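PDB 5U9C: dTDP-4-dehydrorhamnose Reductase from Yersinia enterocolitica, which probably catalyses the NADPH-dependent reduction of dTDP-4-dehydro-beta-L-rhamnose to dTDP-L-rhamnose, a step of dTDP-L-rhamnose biosynthesis. Local coordinates for residues F49-F63 with I90-L104. Residues are numbered along the deposited sequence; the frame is centred on the assembly and turned at random.
Sequences FSYITAEKPDVILHF and IAQAAKFCGAWLLYL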
ATOM      1  N   PHE D  49      21.630 -30.948  16.003  1.00 30.88           N
ATOM      2  CA  PHE D  49      20.838 -32.171  15.882  1.00 31.82           C
ATOM      3  C   PHE D  49      21.439 -33.362  16.644  1.00 32.70           C
ATOM      4  O   PHE D  49      20.735 -34.015  17.433  1.00 32.62           O
ATOM      5  CB  PHE D  49      20.599 -32.523  14.413  1.00 33.09           C
ATOM      6  CG  PHE D  49      19.689 -33.699  14.208  1.00 34.83           C
ATOM      7  CD1 PHE D  49      20.205 -34.998  14.143  1.00 36.78           C
ATOM      8  CD2 PHE D  49      18.316 -33.517  14.069  1.00 34.36           C
ATOM      9  CE1 PHE D  49      19.360 -36.082  13.955  1.00 37.60           C
ATOM     10  CE2 PHE D  49      17.474 -34.593  13.862  1.00 35.40           C
ATOM     11  CZ  PHE D  49      17.988 -35.875  13.822  1.00 37.10           C
ATOM     12  N   SER D  50      22.724 -33.635  16.432  0.60 33.88           N
ATOM     13  CA  SER D  50      23.374 -34.755  17.122  0.60 35.31           C
ATOM     14  C   SER D  50      23.348 -34.577  18.625  0.60 34.59           C
ATOM     15  O   SER D  50      23.052 -35.521  19.353  0.60 34.01           O
ATOM     16  CB  SER D  50      24.814 -34.939  16.668  0.60 37.50           C
ATOM     17  OG  SER D  50      24.844 -35.353  15.330  0.60 40.12           O
ATOM     18  N   TYR D  51      23.637 -33.363  19.083  1.00 34.11           N
ATOM     19  CA  TYR D  51      23.644 -33.073  20.528  1.00 33.95           C
ATOM     20  C   TYR D  51      22.275 -33.277  21.162  1.00 31.78           C
ATOM     21  O   TYR D  51      22.141 -34.051  22.101  1.00 31.34           O
ATOM     22  CB  TYR D  51      24.173 -31.655  20.840  1.00 34.75           C
ATOM     23  CG  TYR D  51      23.960 -31.268  22.274  1.00 35.04           C
ATOM     24  CD1 TYR D  51      24.668 -31.889  23.305  1.00 37.51           C
ATOM     25  CD2 TYR D  51      23.023 -30.303  22.607  1.00 34.97           C
ATOM     26  CE1 TYR D  51      24.440 -31.551  24.647  1.00 38.28           C
ATOM     27  CE2 TYR D  51      22.780 -29.962  23.920  1.00 35.74           C
ATOM     28  CZ  TYR D  51      23.482 -30.575  24.935  1.00 37.65           C
ATOM     29  OH  TYR D  51      23.207 -30.192  26.218  1.00 40.06           O
ATOM     30  N   ILE D  52      21.256 -32.622  20.632  1.00 29.85           N
ATOM     31  CA  ILE D  52      19.927 -32.760  21.225  1.00 29.51           C
ATOM     32  C   ILE D  52      19.355 -34.186  21.163  1.00 30.35           C
ATOM     33  O   ILE D  52      18.809 -34.671  22.164  1.00 29.10           O
ATOM     34  CB  ILE D  52      18.943 -31.738  20.646  1.00 28.75           C
ATOM     35  CG1 ILE D  52      19.443 -30.326  20.989  1.00 28.08           C
ATOM     36  CG2 ILE D  52      17.529 -31.985  21.178  1.00 28.28           C
ATOM     37  CD1 ILE D  52      18.528 -29.223  20.503  1.00 27.10           C
ATOM     38  N   THR D  53      19.498 -34.870  20.027  1.00 30.95           N
ATOM     39  CA  THR D  53      18.934 -36.209  19.897  1.00 31.00           C
ATOM     40  C   THR D  53      19.585 -37.192  20.858  1.00 33.44           C
ATOM     41  O   THR D  53      18.896 -38.047  21.398  1.00 33.76           O
ATOM     42  CB  THR D  53      18.947 -36.749  18.446  1.00 31.89           C
ATOM     43  OG1 THR D  53      20.270 -36.689  17.906  1.00 31.70           O
ATOM     44  CG2 THR D  53      18.027 -35.921  17.576  1.00 31.63           C
ATOM     45  N   ALA D  54      20.900 -37.059  21.085  1.00 34.56           N
ATOM     46  CA  ALA D  54      21.601 -37.931  22.048  1.00 35.55           C
ATOM     47  C   ALA D  54      21.131 -37.674  23.487  1.00 34.51           C
ATOM     48  O   ALA D  54      21.152 -38.600  24.305  1.00 34.66           O
ATOM     49  CB  ALA D  54      23.124 -37.792  21.943  1.00 36.87           C
ATOM     50  N   GLU D  55      20.703 -36.442  23.799  1.00 32.43           N
ATOM     51  CA  GLU D  55      20.189 -36.123  25.147  1.00 32.93           C
ATOM     52  C   GLU D  55      18.790 -36.694  25.388  1.00 32.49           C
ATOM     53  O   GLU D  55      18.384 -36.882  26.538  1.00 31.62           O
ATOM     54  CB  GLU D  55      20.135 -34.603  25.389  1.00 34.50           C
ATOM     55  CG  GLU D  55      21.496 -33.926  25.478  1.00 36.21           C
ATOM     56  CD  GLU D  55      22.295 -34.411  26.662  1.00 39.18           C
ATOM     57  OE1 GLU D  55      21.727 -34.454  27.769  1.00 41.44           O
ATOM     58  OE2 GLU D  55      23.481 -34.744  26.488  1.00 42.21           O
ATOM     59  N   LYS D  56      18.045 -36.927  24.309  1.00 31.92           N
ATOM     60  CA  LYS D  56      16.684 -37.482  24.396  1.00 32.21           C
ATOM     61  C   LYS D  56      15.799 -36.764  25.404  1.00 32.14           C
ATOM     62  O   LYS D  56      15.237 -37.384  26.290  1.00 31.45           O
ATOM     63  CB  LYS D  56      16.722 -38.986  24.687  1.00 33.11           C
ATOM     64  CG  LYS D  56      17.352 -39.777  23.557  1.00 33.93           C
ATOM     65  CD  LYS D  56      17.449 -41.255  23.872  1.00 35.51           C
ATOM     66  CE  LYS D  56      18.036 -41.992  22.679  1.00 35.57           C
ATOM     67  NZ  LYS D  56      18.230 -43.423  22.972  1.00 37.02           N
ATOM     68  N   PRO D  57      15.670 -35.441  25.268  1.00 31.55           N
ATOM     69  CA  PRO D  57      14.813 -34.756  26.218  1.00 30.89           C
ATOM     70  C   PRO D  57      13.346 -35.045  25.965  1.00 31.04           C
ATOM     71  O   PRO D  57      12.973 -35.391  24.848  1.00 32.35           O
ATOM     72  CB  PRO D  57      15.098 -33.282  25.923  1.00 30.99           C
ATOM     73  CG  PRO D  57      15.424 -33.250  24.459  1.00 30.18           C
ATOM     74  CD  PRO D  57      16.141 -34.551  24.189  1.00 31.47           C
ATOM     75  N   ASP D  58      12.528 -34.910  26.996  1.00 31.13           N
ATOM     76  CA  ASP D  58      11.067 -35.028  26.868  1.00 31.53           C
ATOM     77  C   ASP D  58      10.484 -33.652  26.510  1.00 30.48           C
ATOM     78  O   ASP D  58       9.415 -33.549  25.873  1.00 28.29           O
ATOM     79  CB  ASP D  58      10.464 -35.464  28.189  1.00 33.21           C
ATOM     80  CG  ASP D  58      10.984 -36.805  28.625  1.00 34.78           C
ATOM     81  OD1 ASP D  58      10.598 -37.818  28.011  1.00 36.33           O
ATOM     82  OD2 ASP D  58      11.808 -36.827  29.546  1.00 35.77           O
ATOM     83  N   VAL D  59      11.185 -32.609  26.950  1.00 28.67           N
ATOM     84  CA  VAL D  59      10.782 -31.234  26.718  1.00 28.17           C
ATOM     85  C   VAL D  59      11.980 -30.394  26.311  1.00 27.23           C
ATOM     86  O   VAL D  59      13.065 -30.529  26.889  1.00 27.80           O
ATOM     87  CB  VAL D  59      10.174 -30.646  28.018  1.00 28.82           C
ATOM     88  CG1 VAL D  59       9.982 -29.134  27.927  1.00 27.84           C
ATOM     89  CG2 VAL D  59       8.866 -31.346  28.362  1.00 30.27           C
ATOM     90  N   ILE D  60      11.768 -29.508  25.336  1.00 27.02           N
ATOM     91  CA  ILE D  60      12.778 -28.558  24.881  1.00 26.76           C
ATOM     92  C   ILE D  60      12.193 -27.153  24.947  1.00 26.25           C
ATOM     93  O   ILE D  60      11.142 -26.905  24.369  1.00 25.98           O
ATOM     94  CB  ILE D  60      13.245 -28.818  23.439  1.00 26.70           C
ATOM     95  CG1 ILE D  60      13.914 -30.187  23.346  1.00 28.51           C
ATOM     96  CG2 ILE D  60      14.233 -27.731  23.003  1.00 26.94           C
ATOM     97  CD1 ILE D  60      14.209 -30.637  21.927  1.00 29.35           C
ATOM     98  N   LEU D  61      12.872 -26.265  25.676  1.00 25.81           N
ATOM     99  CA  LEU D  61      12.482 -24.880  25.829  1.00 26.29           C
ATOM    100  C   LEU D  61      13.535 -24.098  25.050  1.00 27.14           C
ATOM    101  O   LEU D  61      14.706 -23.993  25.491  1.00 28.85           O
ATOM    102  CB  LEU D  61      12.493 -24.457  27.305  1.00 26.15           C
ATOM    103  CG  LEU D  61      11.732 -25.360  28.279  1.00 27.24           C
ATOM    104  CD1 LEU D  61      11.770 -24.754  29.655  1.00 28.02           C
ATOM    105  CD2 LEU D  61      10.287 -25.557  27.861  1.00 28.17           C
ATOM    106  N   HIS D  62      13.133 -23.552  23.911  1.00 25.78           N
ATOM    107  CA  HIS D  62      14.041 -22.837  23.026  1.00 26.37           C
ATOM    108  C   HIS D  62      13.874 -21.337  23.164  1.00 26.83           C
ATOM    109  O   HIS D  62      13.014 -20.747  22.513  1.00 26.02           O
ATOM    110  CB  HIS D  62      13.856 -23.296  21.583  1.00 26.16           C
ATOM    111  CG  HIS D  62      14.739 -22.578  20.622  1.00 25.58           C
ATOM    112  ND1 HIS D  62      16.033 -22.220  20.940  1.00 25.25           N
ATOM    113  CD2 HIS D  62      14.557 -22.231  19.328  1.00 24.89           C
ATOM    114  CE1 HIS D  62      16.584 -21.624  19.900  1.00 24.73           C
ATOM    115  NE2 HIS D  62      15.716 -21.631  18.905  1.00 23.73           N
ATOM    116  N   PHE D  63      14.680 -20.741  24.055  1.00 26.59           N
ATOM    117  CA  PHE D  63      14.622 -19.305  24.311  1.00 27.45           C
ATOM    118  C   PHE D  63      15.799 -18.542  23.692  1.00 27.29           C
ATOM    119  O   PHE D  63      15.735 -17.312  23.576  1.00 27.36           O
ATOM    120  CB  PHE D  63      14.604 -18.979  25.833  1.00 28.38           C
ATOM    121  CG  PHE D  63      13.529 -19.676  26.634  1.00 29.74           C
ATOM    122  CD1 PHE D  63      12.231 -19.780  26.178  1.00 30.87           C
ATOM    123  CD2 PHE D  63      13.805 -20.134  27.928  1.00 31.04           C
ATOM    124  CE1 PHE D  63      11.243 -20.407  26.947  1.00 31.44           C
ATOM    125  CE2 PHE D  63      12.819 -20.729  28.708  1.00 31.33           C
ATOM    126  CZ  PHE D  63      11.533 -20.860  28.218  1.00 30.67           C
ATOM    127  N   ILE D  90      16.883 -27.488  15.839  1.00 26.48           N
ATOM    128  CA  ILE D  90      16.237 -27.808  17.112  1.00 26.71           C
ATOM    129  C   ILE D  90      14.878 -28.487  16.855  1.00 27.75           C
ATOM    130  O   ILE D  90      14.551 -29.493  17.498  1.00 28.21           O
ATOM    131  CB  ILE D  90      16.065 -26.545  17.985  1.00 27.02           C
ATOM    132  CG1 ILE D  90      17.456 -26.050  18.428  1.00 27.35           C
ATOM    133  CG2 ILE D  90      15.174 -26.837  19.190  1.00 27.51           C
ATOM    134  CD1 ILE D  90      17.478 -24.721  19.140  1.00 28.01           C
ATOM    135  N   ALA D  91      14.094 -27.939  15.928  1.00 26.48           N
ATOM    136  CA  ALA D  91      12.780 -28.521  15.598  1.00 26.94           C
ATOM    137  C   ALA D  91      12.922 -29.939  15.007  1.00 27.57           C
ATOM    138  O   ALA D  91      12.152 -30.823  15.357  1.00 26.33           O
ATOM    139  CB  ALA D  91      12.036 -27.628  14.643  1.00 27.31           C
ATOM    140  N   GLN D  92      13.924 -30.153  14.147  1.00 27.48           N
ATOM    141  CA  GLN D  92      14.144 -31.473  13.568  1.00 30.41           C
ATOM    142  C   GLN D  92      14.527 -32.465  14.677  1.00 29.83           C
ATOM    143  O   GLN D  92      14.043 -33.593  14.690  1.00 29.95           O
ATOM    144  CB  GLN D  92      15.209 -31.459  12.448  1.00 32.58           C
ATOM    145  CG  GLN D  92      14.767 -30.805  11.142  1.00 34.41           C
ATOM    146  CD  GLN D  92      13.536 -31.463  10.530  1.00 37.61           C
ATOM    147  OE1 GLN D  92      13.312 -32.667  10.679  1.00 40.58           O
ATOM    148  NE2 GLN D  92      12.756 -30.679   9.798  1.00 38.83           N
ATOM    149  N   ALA D  93      15.378 -32.026  15.604  1.00 28.83           N
ATOM    150  CA  ALA D  93      15.783 -32.856  16.723  1.00 28.92           C
ATOM    151  C   ALA D  93      14.567 -33.176  17.637  1.00 29.23           C
ATOM    152  O   ALA D  93      14.390 -34.330  18.053  1.00 29.49           O
ATOM    153  CB  ALA D  93      16.895 -32.195  17.503  1.00 28.51           C
ATOM    154  N   ALA D  94      13.723 -32.179  17.908  1.00 27.78           N
ATOM    155  CA  ALA D  94      12.502 -32.390  18.723  1.00 29.34           C
ATOM    156  C   ALA D  94      11.595 -33.446  18.074  1.00 30.55           C
ATOM    157  O   ALA D  94      11.126 -34.372  18.745  1.00 31.36           O
ATOM    158  CB  ALA D  94      11.733 -31.089  18.932  1.00 27.74           C
ATOM    159  N   LYS D  95      11.401 -33.327  16.766  1.00 30.86           N
ATOM    160  CA  LYS D  95      10.599 -34.286  16.029  1.00 32.83           C
ATOM    161  C   LYS D  95      11.184 -35.703  16.116  1.00 33.28           C
ATOM    162  O   LYS D  95      10.458 -36.668  16.341  1.00 32.50           O
ATOM    163  CB  LYS D  95      10.515 -33.900  14.564  1.00 35.39           C
ATOM    164  CG  LYS D  95       9.711 -34.890  13.725  1.00 37.60           C
ATOM    165  CD  LYS D  95       9.785 -34.547  12.259  1.00 41.35           C
ATOM    166  CE  LYS D  95       9.031 -35.582  11.427  1.00 45.28           C
ATOM    167  NZ  LYS D  95       9.160 -35.261   9.981  1.00 49.05           N
ATOM    168  N   PHE D  96      12.491 -35.807  15.924  1.00 32.65           N
ATOM    169  CA  PHE D  96      13.168 -37.096  15.951  1.00 34.85           C
ATOM    170  C   PHE D  96      13.056 -37.804  17.306  1.00 35.59           C
ATOM    171  O   PHE D  96      12.807 -38.997  17.347  1.00 34.96           O
ATOM    172  CB  PHE D  96      14.647 -36.964  15.564  1.00 34.78           C
ATOM    173  CG  PHE D  96      15.349 -38.286  15.425  1.00 36.26           C
ATOM    174  CD1 PHE D  96      15.259 -39.015  14.229  1.00 38.81           C
ATOM    175  CD2 PHE D  96      16.086 -38.819  16.480  1.00 37.10           C
ATOM    176  CE1 PHE D  96      15.902 -40.246  14.096  1.00 39.59           C
ATOM    177  CE2 PHE D  96      16.728 -40.052  16.355  1.00 38.84           C
ATOM    178  CZ  PHE D  96      16.636 -40.766  15.160  1.00 39.97           C
ATOM    179  N   CYS D  97      13.249 -37.094  18.411  1.00 35.19           N
ATOM    180  CA  CYS D  97      13.136 -37.770  19.692  1.00 37.60           C
ATOM    181  C   CYS D  97      11.756 -37.655  20.362  1.00 36.68           C
ATOM    182  O   CYS D  97      11.565 -38.159  21.448  1.00 36.16           O
ATOM    183  CB  CYS D  97      14.287 -37.361  20.611  1.00 40.91           C
ATOM    184  SG  CYS D  97      14.302 -35.665  21.080  1.00 42.97           S
ATOM    185  N   GLY D  98      10.780 -37.053  19.686  1.00 36.15           N
ATOM    186  CA  GLY D  98       9.411 -36.942  20.227  1.00 37.29           C
ATOM    187  C   GLY D  98       9.204 -35.955  21.374  1.00 35.86           C
ATOM    188  O   GLY D  98       8.250 -36.076  22.146  1.00 37.29           O
ATOM    189  N   ALA D  99      10.073 -34.955  21.469  1.00 33.07           N
ATOM    190  CA  ALA D  99       9.977 -33.985  22.536  1.00 32.07           C
ATOM    191  C   ALA D  99       8.964 -32.891  22.229  1.00 31.51           C
ATOM    192  O   ALA D  99       8.823 -32.455  21.071  1.00 31.50           O
ATOM    193  CB  ALA D  99      11.348 -33.354  22.776  1.00 31.56           C
ATOM    194  N   TRP D 100       8.267 -32.444  23.271  1.00 30.57           N
ATOM    195  CA  TRP D 100       7.363 -31.289  23.177  1.00 30.37           C
ATOM    196  C   TRP D 100       8.282 -30.067  23.145  1.00 28.89           C
ATOM    197  O   TRP D 100       9.166 -29.939  23.990  1.00 28.90           O
ATOM    198  CB  TRP D 100       6.436 -31.265  24.381  1.00 31.56           C
ATOM    199  CG  TRP D 100       5.514 -30.081  24.538  1.00 31.36           C
ATOM    200  CD1 TRP D 100       4.235 -29.953  24.050  1.00 32.36           C
ATOM    201  CD2 TRP D 100       5.752 -28.920  25.338  1.00 30.77           C
ATOM    202  NE1 TRP D 100       3.688 -28.763  24.471  1.00 32.51           N
ATOM    203  CE2 TRP D 100       4.593 -28.117  25.270  1.00 31.71           C
ATOM    204  CE3 TRP D 100       6.845 -28.466  26.090  1.00 31.44           C
ATOM    205  CZ2 TRP D 100       4.495 -26.892  25.930  1.00 31.66           C
ATOM    206  CZ3 TRP D 100       6.745 -27.257  26.742  1.00 30.89           C
ATOM    207  CH2 TRP D 100       5.573 -26.481  26.657  1.00 31.31           C
ATOM    208  N   LEU D 101       8.091 -29.195  22.153  1.00 28.17           N
ATOM    209  CA  LEU D 101       8.949 -28.041  21.938  1.00 27.07           C
ATOM    210  C   LEU D 101       8.257 -26.713  22.143  1.00 27.69           C
ATOM    211  O   LEU D 101       7.234 -26.426  21.512  1.00 28.36           O
ATOM    212  CB  LEU D 101       9.496 -28.085  20.509  1.00 26.91           C
ATOM    213  CG  LEU D 101      10.311 -26.898  19.987  1.00 25.64           C
ATOM    214  CD1 LEU D 101      11.556 -26.652  20.818  1.00 26.43           C
ATOM    215  CD2 LEU D 101      10.717 -27.159  18.554  1.00 26.46           C
ATOM    216  N   LEU D 102       8.848 -25.881  22.985  1.00 27.02           N
ATOM    217  CA  LEU D 102       8.338 -24.550  23.244  1.00 28.79           C
ATOM    218  C   LEU D 102       9.288 -23.583  22.580  1.00 26.96           C
ATOM    219  O   LEU D 102      10.489 -23.635  22.821  1.00 26.74           O
ATOM    220  CB  LEU D 102       8.220 -24.279  24.749  1.00 31.18           C
ATOM    221  CG  LEU D 102       7.890 -22.852  25.231  1.00 35.58           C
ATOM    222  CD1 LEU D 102       6.769 -22.204  24.486  1.00 40.30           C
ATOM    223  CD2 LEU D 102       7.561 -22.848  26.716  1.00 40.22           C
ATOM    224  N   TYR D 103       8.754 -22.740  21.713  1.00 25.94           N
ATOM    225  CA  TYR D 103       9.538 -21.729  20.999  1.00 26.77           C
ATOM    226  C   TYR D 103       9.050 -20.350  21.410  1.00 26.50           C
ATOM    227  O   TYR D 103       7.870 -20.042  21.284  1.00 26.31           O
ATOM    228  CB  TYR D 103       9.408 -21.904  19.468  1.00 26.26           C
ATOM    229  CG  TYR D 103      10.135 -20.871  18.617  1.00 26.67           C
ATOM    230  CD1 TYR D 103      11.499 -20.639  18.783  1.00 28.45           C
ATOM    231  CD2 TYR D 103       9.488 -20.197  17.577  1.00 27.22           C
ATOM    232  CE1 TYR D 103      12.183 -19.725  17.992  1.00 27.80           C
ATOM    233  CE2 TYR D 103      10.171 -19.283  16.773  1.00 27.08           C
ATOM    234  CZ  TYR D 103      11.518 -19.064  16.985  1.00 27.56           C
ATOM    235  OH  TYR D 103      12.219 -18.190  16.203  1.00 29.69           O
ATOM    236  N   LEU D 104       9.958 -19.549  21.948  1.00 25.76           N
ATOM    237  CA  LEU D 104       9.640 -18.182  22.327  1.00 27.50           C
ATOM    238  C   LEU D 104       9.775 -17.302  21.083  1.00 25.73           C
ATOM    239  O   LEU D 104      10.865 -17.146  20.545  1.00 25.57           O
ATOM    240  CB  LEU D 104      10.595 -17.691  23.405  1.00 28.41           C
ATOM    241  CG  LEU D 104      10.442 -16.223  23.830  1.00 30.00           C
ATOM    242  CD1 LEU D 104       9.075 -16.001  24.468  1.00 30.36           C
ATOM    243  CD2 LEU D 104      11.562 -15.847  24.781  1.00 31.17           C
TER
HETATM  244  O   HOH W   1      13.376 -16.421  22.115  1.00 38.60           O
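The His62 ring takes Ile90 CD1 squarely over one face, a CH-pi contact with the methyl 3.4 Å from the ring centroid, while Tyr103 lies nearly parallel but slid aside, its CD1 3.5 Å from His62 CD2. Hydroxyls of Thr11 and Thr87 hydrogen-bond ND1 and NE2, which holds the imidazole's rotation. Thr53 CG2 sits over the centre of the Phe49 ring, with Gln92 O at its edge; the indole of Trp100 meets Val59 CG1 and Leu61 CD2 at its edge. This is a Rossmann-type fold: two alpha-beta units side by side, strands 59-62 and 100-104 parallel at the centre of the sheet, helices 49-55 and 90-97 packed on one face, crossing at -28°. On that face Ile60 CD1 packs on Ala94 CB of helix 90-97, and its CG2 on Leu101 CD1 of the neighbouring strand (3.6 Å). On the other, helix 196-209 packs over Leu61 and Trp100. Between the helices, with CG opposite the backbone N (chi1 -175°), the Phe49 ring reaches Phe96 in an offset edge-to-face pair, planes at 62°. Cys97 SG rests on Pro57 CD. Leu102 N gives Ile60 O a nearly straight bond of 2.9 Å; Leu104 N reaches His62 O weakly, at 3.3 Å.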